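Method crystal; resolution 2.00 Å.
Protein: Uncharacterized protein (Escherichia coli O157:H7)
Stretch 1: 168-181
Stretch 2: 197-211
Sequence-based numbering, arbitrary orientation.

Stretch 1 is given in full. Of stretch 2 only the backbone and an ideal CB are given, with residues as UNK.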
# COMPACT_ATOMS: atom_id res chain seq x y z
N PRO A 168 2.96 -10.66 -8.75
CA PRO A 168 3.52 -9.75 -9.75
C PRO A 168 3.77 -8.38 -9.14
O PRO A 168 2.87 -7.83 -8.49
CB PRO A 168 2.42 -9.67 -10.82
CG PRO A 168 1.72 -10.97 -10.71
CD PRO A 168 1.73 -11.32 -9.25
N LEU A 169 4.98 -7.86 -9.33
CA LEU A 169 5.42 -6.61 -8.71
C LEU A 169 5.48 -5.44 -9.67
O LEU A 169 6.06 -5.56 -10.75
CB LEU A 169 6.83 -6.79 -8.16
CG LEU A 169 7.01 -7.56 -6.86
CD1 LEU A 169 8.47 -7.95 -6.72
CD2 LEU A 169 6.56 -6.69 -5.71
N LEU A 170 4.89 -4.32 -9.27
CA LEU A 170 4.98 -3.08 -10.02
C LEU A 170 5.69 -2.13 -9.09
O LEU A 170 5.13 -1.72 -8.08
CB LEU A 170 3.61 -2.54 -10.43
CG LEU A 170 3.62 -1.15 -11.07
CD1 LEU A 170 4.42 -1.12 -12.37
CD2 LEU A 170 2.20 -0.68 -11.31
N LEU A 171 6.93 -1.75 -9.43
CA LEU A 171 7.70 -0.88 -8.56
C LEU A 171 7.89 0.53 -9.14
O LEU A 171 8.27 0.69 -10.30
CB LEU A 171 9.06 -1.50 -8.24
CG LEU A 171 9.01 -2.94 -7.74
CD1 LEU A 171 9.27 -3.92 -8.88
CD2 LEU A 171 10.03 -3.19 -6.64
N HIS A 172 7.59 1.53 -8.32
CA HIS A 172 7.77 2.93 -8.71
C HIS A 172 8.91 3.54 -7.91
O HIS A 172 8.88 3.55 -6.67
CB HIS A 172 6.50 3.73 -8.44
CG HIS A 172 5.27 3.17 -9.06
ND1 HIS A 172 5.00 3.27 -10.41
CD2 HIS A 172 4.21 2.53 -8.51
CE1 HIS A 172 3.84 2.70 -10.67
NE2 HIS A 172 3.33 2.25 -9.53
N PHE A 173 9.92 4.06 -8.61
CA PHE A 173 11.07 4.69 -7.97
C PHE A 173 11.23 6.13 -8.45
O PHE A 173 10.94 6.44 -9.59
CB PHE A 173 12.35 3.94 -8.28
CG PHE A 173 12.38 2.53 -7.77
CD1 PHE A 173 12.44 2.27 -6.40
CD2 PHE A 173 12.41 1.46 -8.65
CE1 PHE A 173 12.49 0.98 -5.93
CE2 PHE A 173 12.48 0.16 -8.18
CZ PHE A 173 12.52 -0.08 -6.82
N ALA A 174 11.70 7.00 -7.55
CA ALA A 174 11.98 8.38 -7.90
C ALA A 174 13.48 8.50 -8.21
O ALA A 174 14.30 8.00 -7.44
CB ALA A 174 11.61 9.29 -6.76
N GLU A 175 13.82 9.15 -9.31
CA GLU A 175 15.24 9.29 -9.72
C GLU A 175 16.15 9.85 -8.63
O GLU A 175 17.25 9.34 -8.40
CB GLU A 175 15.37 10.17 -10.95
CG GLU A 175 16.80 10.23 -11.47
CD GLU A 175 17.02 11.26 -12.57
OE1 GLU A 175 16.12 12.08 -12.85
OE2 GLU A 175 18.13 11.26 -13.13
N LEU A 176 15.68 10.89 -7.93
CA LEU A 176 16.50 11.55 -6.91
C LEU A 176 16.56 10.82 -5.56
O LEU A 176 17.36 11.19 -4.69
CB LEU A 176 16.00 12.98 -6.71
CG LEU A 176 15.94 13.87 -7.96
CD1 LEU A 176 15.35 15.24 -7.62
CD2 LEU A 176 17.31 14.04 -8.59
N ASP A 177 15.77 9.77 -5.38
CA ASP A 177 15.69 9.01 -4.12
C ASP A 177 16.83 7.98 -4.03
O ASP A 177 16.59 6.76 -4.05
CB ASP A 177 14.32 8.33 -4.06
CG ASP A 177 14.04 7.64 -2.73
OD1 ASP A 177 14.71 7.93 -1.73
OD2 ASP A 177 13.10 6.82 -2.68
N THR A 178 18.04 8.50 -3.84
CA THR A 178 19.24 7.67 -3.83
C THR A 178 19.30 6.60 -2.76
O THR A 178 19.81 5.52 -3.03
CB THR A 178 20.51 8.53 -3.73
OG1 THR A 178 20.43 9.33 -2.55
CG2 THR A 178 20.65 9.43 -4.96
N ARG A 179 18.77 6.86 -1.56
CA ARG A 179 18.80 5.86 -0.48
C ARG A 179 18.04 4.58 -0.85
O ARG A 179 18.51 3.48 -0.61
CB ARG A 179 18.25 6.41 0.84
CG ARG A 179 19.15 7.44 1.51
CD ARG A 179 18.56 7.95 2.82
NE ARG A 179 19.39 8.92 3.53
CZ ARG A 179 20.33 8.62 4.43
NH1 ARG A 179 20.62 7.35 4.74
NH2 ARG A 179 21.01 9.60 5.01
N ILE A 180 16.87 4.73 -1.46
CA ILE A 180 16.09 3.56 -1.89
C ILE A 180 16.66 2.94 -3.16
O ILE A 180 16.80 1.72 -3.26
CB ILE A 180 14.63 3.94 -2.15
CG1 ILE A 180 13.93 4.26 -0.83
CG2 ILE A 180 13.88 2.87 -2.92
CD1 ILE A 180 13.95 3.13 0.18
N ASN A 181 16.98 3.79 -4.12
CA ASN A 181 17.53 3.32 -5.40
C ASN A 181 18.82 2.51 -5.26
O ASN A 181 19.09 1.65 -6.09
CB ASN A 181 17.76 4.50 -6.34
CG ASN A 181 16.47 5.22 -6.71
OD1 ASN A 181 15.37 4.74 -6.43
ND2 ASN A 181 16.60 6.36 -7.38
N UNK A 197 7.89 -12.11 -12.16
CA UNK A 197 7.12 -11.17 -12.96
C UNK A 197 7.18 -9.82 -12.27
O UNK A 197 6.76 -9.69 -11.12
CB UNK A 197 5.67 -11.64 -13.14
N UNK A 198 7.71 -8.82 -12.96
CA UNK A 198 7.77 -7.47 -12.41
C UNK A 198 7.90 -6.43 -13.50
O UNK A 198 8.29 -6.74 -14.63
CB UNK A 198 8.94 -7.34 -11.43
N UNK A 199 7.55 -5.19 -13.17
CA UNK A 199 7.82 -4.03 -14.02
C UNK A 199 8.27 -2.95 -13.06
O UNK A 199 7.70 -2.80 -11.97
CB UNK A 199 6.61 -3.60 -14.85
N UNK A 200 9.32 -2.23 -13.43
CA UNK A 200 9.84 -1.17 -12.57
C UNK A 200 10.02 0.09 -13.38
O UNK A 200 10.43 0.04 -14.53
CB UNK A 200 11.16 -1.58 -11.92
N UNK A 201 9.67 1.21 -12.77
CA UNK A 201 9.77 2.50 -13.44
C UNK A 201 10.49 3.49 -12.56
O UNK A 201 10.20 3.60 -11.36
CB UNK A 201 8.38 3.03 -13.81
N UNK A 202 11.43 4.21 -13.16
CA UNK A 202 12.15 5.26 -12.47
C UNK A 202 11.66 6.57 -13.07
O UNK A 202 11.82 6.80 -14.27
CB UNK A 202 13.67 5.10 -12.60
N UNK A 203 11.07 7.42 -12.24
CA UNK A 203 10.48 8.68 -12.69
C UNK A 203 11.55 9.77 -12.65
O UNK A 203 12.09 10.05 -11.58
CB UNK A 203 9.28 9.06 -11.83
N UNK A 204 11.88 10.35 -13.82
CA UNK A 204 12.97 11.34 -13.84
C UNK A 204 12.65 12.67 -13.17
O UNK A 204 11.50 13.10 -13.12
CB UNK A 204 13.37 11.61 -15.29
N UNK A 205 13.68 13.27 -12.58
CA UNK A 205 13.59 14.60 -11.99
C UNK A 205 12.72 14.77 -10.76
O UNK A 205 12.45 15.91 -10.37
CB UNK A 205 13.08 15.57 -13.06
N UNK A 206 12.29 13.68 -10.13
CA UNK A 206 11.46 13.78 -8.93
C UNK A 206 12.10 13.00 -7.80
O UNK A 206 13.01 12.17 -8.00
CB UNK A 206 10.04 13.27 -9.20
N UNK A 207 11.60 13.25 -6.60
CA UNK A 207 12.12 12.61 -5.41
C UNK A 207 11.06 11.74 -4.75
O UNK A 207 9.91 11.69 -5.15
CB UNK A 207 12.64 13.66 -4.42
N UNK A 208 11.48 11.03 -3.73
CA UNK A 208 10.60 10.23 -2.89
C UNK A 208 9.42 11.07 -2.47
O UNK A 208 9.58 12.27 -2.23
CB UNK A 208 11.34 9.69 -1.67
N UNK A 209 8.24 10.46 -2.38
CA UNK A 209 7.03 11.15 -1.97
C UNK A 209 6.32 11.89 -3.09
O UNK A 209 5.40 12.68 -2.83
CB UNK A 209 7.37 12.14 -0.85
N UNK A 210 6.70 11.64 -4.35
CA UNK A 210 6.12 12.41 -5.48
C UNK A 210 4.62 12.21 -5.69
O UNK A 210 3.98 13.05 -6.30
CB UNK A 210 6.84 12.03 -6.77
N UNK A 211 4.07 11.11 -5.18
CA UNK A 211 2.64 10.87 -5.27
C UNK A 211 1.87 11.58 -4.14
O UNK A 211 0.65 11.75 -4.24
CB UNK A 211 2.36 9.37 -5.23

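Strand 198-203 runs parallel to strand 169-174, and the backbone pairing sets the register. At position 197 CA-to-CB points sideways, the ideal CB of 197 lying 4.4 Å from Pro168 CA; a modest apolar group would suit, and Val197 places CG1 3.9 Å from Pro168 CB. Position 198 joins the face that carries Leu169, Leu171 and Phe173, its ideal CB 4.3 Å from Leu171 CD1. Apolar or aromatic residues fit; Tyr198 packs its CB 4.0 Å from Leu169 CB while its end leads away.

Position 199 turns to the face of Leu170 and His172. Its ideal CB lies 4.1 Å from Leu170 CD1, but no charge waits there, so many residues would serve. Glu199 is deposited, its backbone N bonding Leu169 O at 2.9 Å. At 200 the ideal CB is 4.3 Å from Phe173 CE2 and many side chains are possible; the small Ala200 sets its CB at the edge of the Phe173 ring.

Position 201 lies beside His172, with Leu170 within reach of a long side chain. An aromatic suits: Tyr201 brings CE2 to 3.6 Å from Leu170 CD1, and its OH donates to Glu199 OE1 at 2.7 Å. Position 202 lies beside Phe173, favouring a branched apolar residue; Ile202 packs CG1 4.1 Å from Phe173 CB and CG2 4.2 Å from Glu175 CB.

At 203 CB joins the face of His172, whose ND1 offers a polar partner to a long side chain. Tyrosine would serve: Tyr203 OH and His172 ND1 form a hydrogen bond of 2.7 Å, the rings meeting rim to rim.

At 204 phi of -71° admits proline, among others; Pro204 CB lies 3.9 Å from Glu175 OE1. Position 205 has a phi of 67°, which favours glycine, and Gly205 N donates to Glu175 OE1 at 2.7 Å. At 206 CB points away, although Ala174 CB is 4.9 Å from it; a compact apolar residue fits, and Val206 CG2 comes within 4.1 Å of Ala174 CB.

Position 207, near Leu176 CB, could take a small polar or apolar group. Asn207 places CG 3.7 Å from Leu176 CB, and its OD1 accepts from the next backbone N.

Position 208 has Asp177 OD2 3.5 Å from its ideal CB, inviting a donor. His208 supplies one, ND1 bonding Asp177 OD2 at 2.8 Å. Phi of 84° favours glycine at 209, and Gly209 is found. Position 210 points toward stretch 1, suiting a large apolar group; Phe210 CD2 lies 3.9 Å from Ala174 CB. Position 211, His211, is out of reach.

Stretch 2, residues 197-211: VYEAYIYPGVNHGFH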
# COMPACT_ATOMS: atom_id res chain seq x y z
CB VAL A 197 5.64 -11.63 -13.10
CG1 VAL A 197 4.78 -10.57 -13.80
CG2 VAL A 197 5.57 -12.95 -13.86
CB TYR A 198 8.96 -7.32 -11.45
CG TYR A 198 10.29 -7.16 -12.17
CD1 TYR A 198 10.97 -8.27 -12.66
CD2 TYR A 198 10.84 -5.90 -12.38
CE1 TYR A 198 12.16 -8.13 -13.33
CE2 TYR A 198 12.05 -5.75 -13.06
CZ TYR A 198 12.70 -6.87 -13.53
OH TYR A 198 13.90 -6.73 -14.20
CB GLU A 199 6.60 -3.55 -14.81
CG GLU A 199 6.19 -4.47 -15.94
CD GLU A 199 5.06 -3.91 -16.78
OE1 GLU A 199 4.73 -2.71 -16.66
OE2 GLU A 199 4.49 -4.68 -17.59
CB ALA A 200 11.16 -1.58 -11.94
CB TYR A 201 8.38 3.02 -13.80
CG TYR A 201 7.67 2.14 -14.77
CD1 TYR A 201 7.93 2.23 -16.15
CD2 TYR A 201 6.77 1.18 -14.33
CE1 TYR A 201 7.29 1.40 -17.05
CE2 TYR A 201 6.12 0.35 -15.23
CZ TYR A 201 6.38 0.46 -16.58
OH TYR A 201 5.75 -0.38 -17.46
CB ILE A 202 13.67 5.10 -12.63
CG1 ILE A 202 14.10 3.77 -12.03
CG2 ILE A 202 14.41 6.24 -11.94
CD1 ILE A 202 15.51 3.35 -12.38
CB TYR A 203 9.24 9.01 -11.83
CG TYR A 203 8.17 7.94 -12.00
CD1 TYR A 203 8.26 6.74 -11.32
CD2 TYR A 203 7.12 8.12 -12.90
CE1 TYR A 203 7.31 5.74 -11.50
CE2 TYR A 203 6.16 7.13 -13.08
CZ TYR A 203 6.26 5.95 -12.38
OH TYR A 203 5.32 4.94 -12.57
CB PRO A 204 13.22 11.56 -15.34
CG PRO A 204 11.93 11.23 -16.01
CD PRO A 204 11.26 10.19 -15.15
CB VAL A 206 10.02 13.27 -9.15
CG1 VAL A 206 9.32 14.10 -10.21
CG2 VAL A 206 10.00 11.79 -9.54
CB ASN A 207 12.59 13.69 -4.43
CG ASN A 207 13.87 13.32 -3.71
OD1 ASN A 207 14.13 12.15 -3.40
ND2 ASN A 207 14.72 14.32 -3.50
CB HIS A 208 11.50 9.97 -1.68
CG HIS A 208 11.01 9.00 -0.66
ND1 HIS A 208 11.50 7.71 -0.55
CD2 HIS A 208 10.18 9.18 0.39
CE1 HIS A 208 10.93 7.12 0.49
NE2 HIS A 208 10.12 7.99 1.06
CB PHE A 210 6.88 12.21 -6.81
CG PHE A 210 6.77 10.83 -7.39
CD1 PHE A 210 5.63 10.42 -8.07
CD2 PHE A 210 7.84 9.95 -7.31
CE1 PHE A 210 5.53 9.15 -8.61
CE2 PHE A 210 7.75 8.68 -7.87
CZ PHE A 210 6.60 8.28 -8.52
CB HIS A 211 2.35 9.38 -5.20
CG HIS A 211 0.92 9.04 -5.45
ND1 HIS A 211 0.01 8.82 -4.44
CD2 HIS A 211 0.22 8.89 -6.61
CE1 HIS A 211 -1.17 8.55 -4.95
NE2 HIS A 211 -1.07 8.58 -6.27
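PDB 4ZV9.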